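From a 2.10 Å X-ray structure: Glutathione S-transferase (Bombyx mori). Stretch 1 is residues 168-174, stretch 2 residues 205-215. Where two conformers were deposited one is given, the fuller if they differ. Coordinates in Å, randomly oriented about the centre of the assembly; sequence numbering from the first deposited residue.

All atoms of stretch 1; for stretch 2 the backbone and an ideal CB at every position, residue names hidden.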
ATOM      1  N   SER A 168      -8.563 -13.131   6.515  1.00 23.22           N
ATOM      2  CA  SER A 168      -8.752 -14.590   6.458  1.00 23.32           C
ATOM      3  C   SER A 168      -7.413 -15.334   6.545  1.00 23.87           C
ATOM      4  O   SER A 168      -7.340 -16.430   7.114  1.00 24.47           O
ATOM      5  CB  SER A 168      -9.557 -14.996   5.215  1.00 23.53           C
ATOM      6  OG  SER A 168      -8.880 -14.659   4.015  1.00 21.30           O
ATOM      7  N   SER A 169      -6.354 -14.720   6.017  1.00 24.03           N
ATOM      8  CA  SER A 169      -5.003 -15.271   6.082  1.00 24.65           C
ATOM      9  C   SER A 169      -4.487 -15.426   7.525  1.00 24.94           C
ATOM     10  O   SER A 169      -4.054 -16.516   7.917  1.00 24.94           O
ATOM     11  CB  SER A 169      -4.043 -14.393   5.277  1.00 25.17           C
ATOM     12  OG  SER A 169      -4.532 -14.205   3.959  1.00 26.41           O
ATOM     13  N   ILE A 170      -4.542 -14.347   8.318  1.00 24.31           N
ATOM     14  CA  ILE A 170      -4.043 -14.417   9.686  1.00 23.83           C
ATOM     15  C   ILE A 170      -5.002 -15.229  10.577  1.00 24.28           C
ATOM     16  O   ILE A 170      -4.552 -15.971  11.453  1.00 23.95           O
ATOM     17  CB  ILE A 170      -3.715 -13.009  10.281  1.00 23.54           C
ATOM     18  CG1 ILE A 170      -2.775 -13.121  11.499  1.00 23.14           C
ATOM     19  CG2 ILE A 170      -5.004 -12.218  10.609  1.00 22.44           C
ATOM     20  CD1 ILE A 170      -1.357 -13.700  11.200  1.00 22.80           C
ATOM     21  N   LEU A 171      -6.310 -15.103  10.339  1.00 24.44           N
ATOM     22  CA  LEU A 171      -7.287 -15.879  11.093  1.00 25.59           C
ATOM     23  C   LEU A 171      -7.086 -17.391  10.891  1.00 26.15           C
ATOM     24  O   LEU A 171      -7.309 -18.162  11.820  1.00 27.07           O
ATOM     25  CB  LEU A 171      -8.736 -15.462  10.768  1.00 25.28           C
ATOM     26  CG  LEU A 171      -9.191 -14.088  11.277  1.00 25.44           C
ATOM     27  CD1 LEU A 171     -10.601 -13.734  10.779  1.00 24.14           C
ATOM     28  CD2 LEU A 171      -9.114 -13.990  12.807  1.00 24.82           C
ATOM     29  N   ALA A 172      -6.653 -17.803   9.698  1.00 26.43           N
ATOM     30  CA  ALA A 172      -6.389 -19.226   9.431  1.00 27.08           C
ATOM     31  C   ALA A 172      -5.102 -19.715  10.101  1.00 27.63           C
ATOM     32  O   ALA A 172      -4.970 -20.904  10.403  1.00 27.44           O
ATOM     33  CB  ALA A 172      -6.365 -19.514   7.937  1.00 26.46           C
ATOM     34  N   VAL A 173      -4.155 -18.798  10.312  1.00 28.25           N
ATOM     35  CA  VAL A 173      -2.975 -19.076  11.132  1.00 29.18           C
ATOM     36  C   VAL A 173      -3.419 -19.274  12.589  1.00 30.40           C
ATOM     37  O   VAL A 173      -2.872 -20.107  13.304  1.00 30.99           O
ATOM     38  CB  VAL A 173      -1.907 -17.944  11.037  1.00 29.00           C
ATOM     39  CG1 VAL A 173      -0.732 -18.216  11.978  1.00 29.79           C
ATOM     40  CG2 VAL A 173      -1.379 -17.811   9.607  1.00 27.56           C
ATOM     41  N   GLY A 174      -4.442 -18.533  13.003  1.00 30.88           N
ATOM     42  CA  GLY A 174      -4.892 -18.546  14.387  1.00 32.07           C
ATOM     43  C   GLY A 174      -4.531 -17.215  15.016  1.00 32.23           C
ATOM     44  O   GLY A 174      -3.369 -16.960  15.358  1.00 33.45           O
ATOM     45  N   UNK A 205      -4.978 -23.202   3.401  1.00 30.85           N
ATOM     46  CA  UNK A 205      -3.690 -23.734   2.949  1.00 30.96           C
ATOM     47  C   UNK A 205      -2.553 -22.846   3.473  1.00 30.46           C
ATOM     48  O   UNK A 205      -1.557 -23.358   3.963  1.00 30.10           O
ATOM     49  CB  UNK A 205      -3.646 -23.822   1.422  1.00 30.96           C
ATOM     50  N   UNK A 206      -2.717 -21.524   3.369  1.00 30.13           N
ATOM     51  CA  UNK A 206      -1.737 -20.561   3.912  1.00 29.96           C
ATOM     52  C   UNK A 206      -1.565 -20.813   5.412  1.00 30.03           C
ATOM     53  O   UNK A 206      -0.439 -20.986   5.895  1.00 30.19           O
ATOM     54  CB  UNK A 206      -2.181 -19.119   3.658  1.00 29.96           C
ATOM     55  N   UNK A 207      -2.686 -20.844   6.128  1.00 30.52           N
ATOM     56  CA  UNK A 207      -2.691 -21.060   7.576  1.00 31.72           C
ATOM     57  C   UNK A 207      -1.982 -22.340   7.985  1.00 32.48           C
ATOM     58  O   UNK A 207      -1.150 -22.325   8.888  1.00 32.43           O
ATOM     59  CB  UNK A 207      -4.131 -21.091   8.093  1.00 31.72           C
ATOM     60  N   UNK A 208      -2.302 -23.445   7.310  1.00 33.06           N
ATOM     61  CA  UNK A 208      -1.669 -24.739   7.605  1.00 34.17           C
ATOM     62  C   UNK A 208      -0.148 -24.698   7.429  1.00 33.84           C
ATOM     63  O   UNK A 208       0.590 -25.207   8.272  1.00 34.19           O
ATOM     64  CB  UNK A 208      -2.259 -25.825   6.703  1.00 34.17           C
ATOM     65  N   UNK A 209       0.318 -24.080   6.350  1.00 33.78           N
ATOM     66  CA  UNK A 209       1.754 -23.987   6.092  1.00 33.86           C
ATOM     67  C   UNK A 209       2.492 -23.166   7.160  1.00 34.20           C
ATOM     68  O   UNK A 209       3.624 -23.497   7.535  1.00 34.11           O
ATOM     69  CB  UNK A 209       1.991 -23.370   4.712  1.00 33.86           C
ATOM     70  N   UNK A 210       1.852 -22.108   7.661  1.00 34.22           N
ATOM     71  CA  UNK A 210       2.432 -21.335   8.766  1.00 34.52           C
ATOM     72  C   UNK A 210       2.478 -22.145  10.086  1.00 35.63           C
ATOM     73  O   UNK A 210       3.531 -22.234  10.718  1.00 34.81           O
ATOM     74  CB  UNK A 210       1.626 -20.051   8.973  1.00 34.52           C
ATOM     75  N   UNK A 211       1.334 -22.711  10.470  0.60 36.14           N
ATOM     76  CA  UNK A 211       1.216 -23.483  11.706  0.60 37.31           C
ATOM     77  C   UNK A 211       2.260 -24.583  11.740  0.60 38.14           C
ATOM     78  O   UNK A 211       2.917 -24.795  12.760  0.60 38.06           O
ATOM     79  CB  UNK A 211      -0.187 -24.079  11.844  0.60 37.31           C
ATOM     80  N   UNK A 212       2.414 -25.255  10.600  1.00 39.10           N
ATOM     81  CA  UNK A 212       3.300 -26.404  10.463  1.00 41.27           C
ATOM     82  C   UNK A 212       4.704 -26.057  10.978  1.00 42.26           C
ATOM     83  O   UNK A 212       5.372 -26.901  11.561  1.00 42.21           O
ATOM     84  CB  UNK A 212       3.361 -26.861   9.004  1.00 41.27           C
ATOM     85  N   UNK A 213       5.130 -24.808  10.787  1.00 43.54           N
ATOM     86  CA  UNK A 213       6.465 -24.387  11.223  1.00 44.93           C
ATOM     87  C   UNK A 213       6.560 -23.755  12.615  1.00 45.68           C
ATOM     88  O   UNK A 213       7.660 -23.481  13.099  1.00 45.79           O
ATOM     89  CB  UNK A 213       7.015 -23.387  10.205  1.00 44.93           C
ATOM     90  N   UNK A 214       5.417 -23.531  13.254  1.00 46.73           N
ATOM     91  CA  UNK A 214       5.391 -22.982  14.603  1.00 48.09           C
ATOM     92  C   UNK A 214       5.556 -24.112  15.625  1.00 49.56           C
ATOM     93  O   UNK A 214       4.793 -25.084  15.619  1.00 49.40           O
ATOM     94  CB  UNK A 214       4.090 -22.215  14.849  1.00 48.09           C
ATOM     95  N   UNK A 215       6.563 -23.976  16.485  1.00 51.20           N
ATOM     96  CA  UNK A 215       6.791 -24.918  17.580  1.00 53.04           C
ATOM     97  C   UNK A 215       5.951 -24.520  18.791  1.00 53.86           C
ATOM     98  O   UNK A 215       6.221 -23.502  19.427  1.00 54.31           O
ATOM     99  CB  UNK A 215       8.274 -24.971  17.951  1.00 53.04           C
TER

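Both stretches are helical over most of their length. The axes come within 7.6 Å, with 44° between their directions. The C-terminal turn of the first helix offers the carbonyls of Ser169, Ala172 and Val173 and the side chain of Val173.

Position 205 points its CB away, and nothing of stretch 1 lies within 5.5 Å of it. Stretch 1 sets no preference. The residue is Thr205, which makes no contact here.

Position 206 points toward stretch 1, but its CB is still 5.3 Å from Ser169 CB. That leaves room for a long side chain, and Val173 offers an apolar surface. Leucine, methionine or an aromatic would suit. The residue is Phe206, with chi1 t. Its CE2 lies 3.7 Å from Val173 CG2 and 3.9 Å from Ser169 CB. Ser169 O meets the ring at its edge, near the ring plane, 3.5 Å from Phe206 CD2.

Position 207 is the tightest. Its CA is 4.1 Å from Val173 CA. An ideal CB would sit 2.5 Å from Ala172 O, a clash, and 3.2 Å from Val173 N. Its phi and psi are ordinary helical values, so the neighbouring backbone, not the torsions, demands glycine. Gly207 is found. Its CA packs 3.6 Å from Ala172 O and 3.8 Å from Val173 N, letting the two backbones meet directly.

Position 208 points away, and its CB has nothing of stretch 1 within 5.5 Å. Many polar residues would do. The residue is Asp208, with chi1 m. Its end comes nearer, and water 1 links it to stretch 1: the water donates to Asp208 OD1 at 3.3 Å and to Ala172 O at 2.7 Å.

Position 209 is out of reach, so stretch 1 sets no size. It is Ala209.

Position 210 points toward Val173, its CB 3.8 Å from Val173 CG2. A short or branched apolar residue would fit. The residue is Val210, with chi1 t. Its CG1 lies 3.8 Å from Val173 CG1.

Position 211 points sideways, its CB 5.0 Å from Val173 O. The carbonyls at the helix end invite a long donor, lysine or arginine. The residue is Lys211; one of its two conformers is given. Its chain is extended beyond chi1, and NZ donates a hydrogen bond to Ala172 O at 2.9 Å. Lys211 CE passes 3.2 Å from Val173 O.

Positions 212 and 213 are out of reach, so stretch 1 sets no choice. They are Lys212 and Asn213.

Position 214 has left the helix, with phi -85° and psi 124°. Its CB points toward stretch 1 but has nothing within 5.5 Å, so a long apolar side chain would be needed to reach Val173. Leucine, isoleucine or methionine would suit. The residue is Ile214, whose CD1 comes 4.4 Å from Val173 CG1, a marginal contact.

Position 215 is out of reach and carries Lys215.

Stretch 2 (205-215) TFGDAVKKNIK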
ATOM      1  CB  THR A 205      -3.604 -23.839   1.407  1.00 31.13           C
ATOM      2  OG1 THR A 205      -4.738 -24.541   0.908  1.00 32.31           O
ATOM      3  CG2 THR A 205      -2.364 -24.587   0.982  1.00 31.96           C
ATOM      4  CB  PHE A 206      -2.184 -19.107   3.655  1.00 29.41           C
ATOM      5  CG  PHE A 206      -1.317 -18.057   4.327  1.00 30.09           C
ATOM      6  CD1 PHE A 206      -0.140 -17.604   3.714  1.00 30.81           C
ATOM      7  CD2 PHE A 206      -1.690 -17.502   5.559  1.00 28.30           C
ATOM      8  CE1 PHE A 206       0.662 -16.611   4.327  1.00 31.74           C
ATOM      9  CE2 PHE A 206      -0.902 -16.523   6.183  1.00 28.29           C
ATOM     10  CZ  PHE A 206       0.277 -16.079   5.574  1.00 29.93           C
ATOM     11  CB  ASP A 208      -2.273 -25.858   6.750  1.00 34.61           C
ATOM     12  CG  ASP A 208      -3.723 -26.187   7.128  1.00 36.36           C
ATOM     13  OD1 ASP A 208      -4.244 -25.650   8.126  1.00 39.43           O
ATOM     14  OD2 ASP A 208      -4.354 -26.988   6.410  1.00 39.32           O
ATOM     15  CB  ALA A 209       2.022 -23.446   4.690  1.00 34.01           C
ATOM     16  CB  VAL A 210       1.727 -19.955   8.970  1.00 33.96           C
ATOM     17  CG1 VAL A 210       2.403 -19.157  10.082  1.00 32.16           C
ATOM     18  CG2 VAL A 210       1.727 -19.139   7.655  1.00 33.18           C
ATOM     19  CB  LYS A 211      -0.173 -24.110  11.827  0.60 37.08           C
ATOM     20  CG  LYS A 211      -1.280 -23.149  12.191  0.60 37.17           C
ATOM     21  CD  LYS A 211      -2.620 -23.777  11.850  0.60 38.31           C
ATOM     22  CE  LYS A 211      -3.733 -23.116  12.604  0.60 39.61           C
ATOM     23  NZ  LYS A 211      -5.037 -23.321  11.932  0.60 40.84           N
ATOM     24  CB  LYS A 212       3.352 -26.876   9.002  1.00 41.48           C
ATOM     25  CG  LYS A 212       4.117 -28.183   8.796  1.00 44.08           C
ATOM     26  CD  LYS A 212       3.956 -28.735   7.383  1.00 46.54           C
ATOM     27  CE  LYS A 212       4.788 -30.007   7.220  1.00 48.68           C
ATOM     28  NZ  LYS A 212       4.372 -30.817   6.040  1.00 49.97           N
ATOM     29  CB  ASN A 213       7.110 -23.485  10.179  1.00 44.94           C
ATOM     30  CG  ASN A 213       7.556 -24.250   8.963  1.00 45.79           C
ATOM     31  OD1 ASN A 213       7.551 -25.482   8.961  1.00 47.16           O
ATOM     32  ND2 ASN A 213       7.953 -23.532   7.919  1.00 44.76           N
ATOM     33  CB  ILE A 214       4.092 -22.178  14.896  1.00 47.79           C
ATOM     34  CG1 ILE A 214       3.944 -21.006  13.916  1.00 46.93           C
ATOM     35  CG2 ILE A 214       4.091 -21.669  16.348  1.00 47.69           C
ATOM     36  CD1 ILE A 214       2.625 -20.258  14.030  1.00 46.07           C
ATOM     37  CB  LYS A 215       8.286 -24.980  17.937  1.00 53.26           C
ATOM     38  CG  LYS A 215       9.145 -25.718  16.901  1.00 53.97           C
ATOM     39  CD  LYS A 215      10.595 -25.870  17.366  1.00 55.97           C
ATOM     40  CE  LYS A 215      11.456 -26.531  16.297  1.00 55.58           C
ATOM     41  NZ  LYS A 215      12.905 -26.389  16.610  1.00 56.50           N
TER
HETATM   42  O   HOH W   1      -5.912 -22.948   8.941  1.00 46.05           O
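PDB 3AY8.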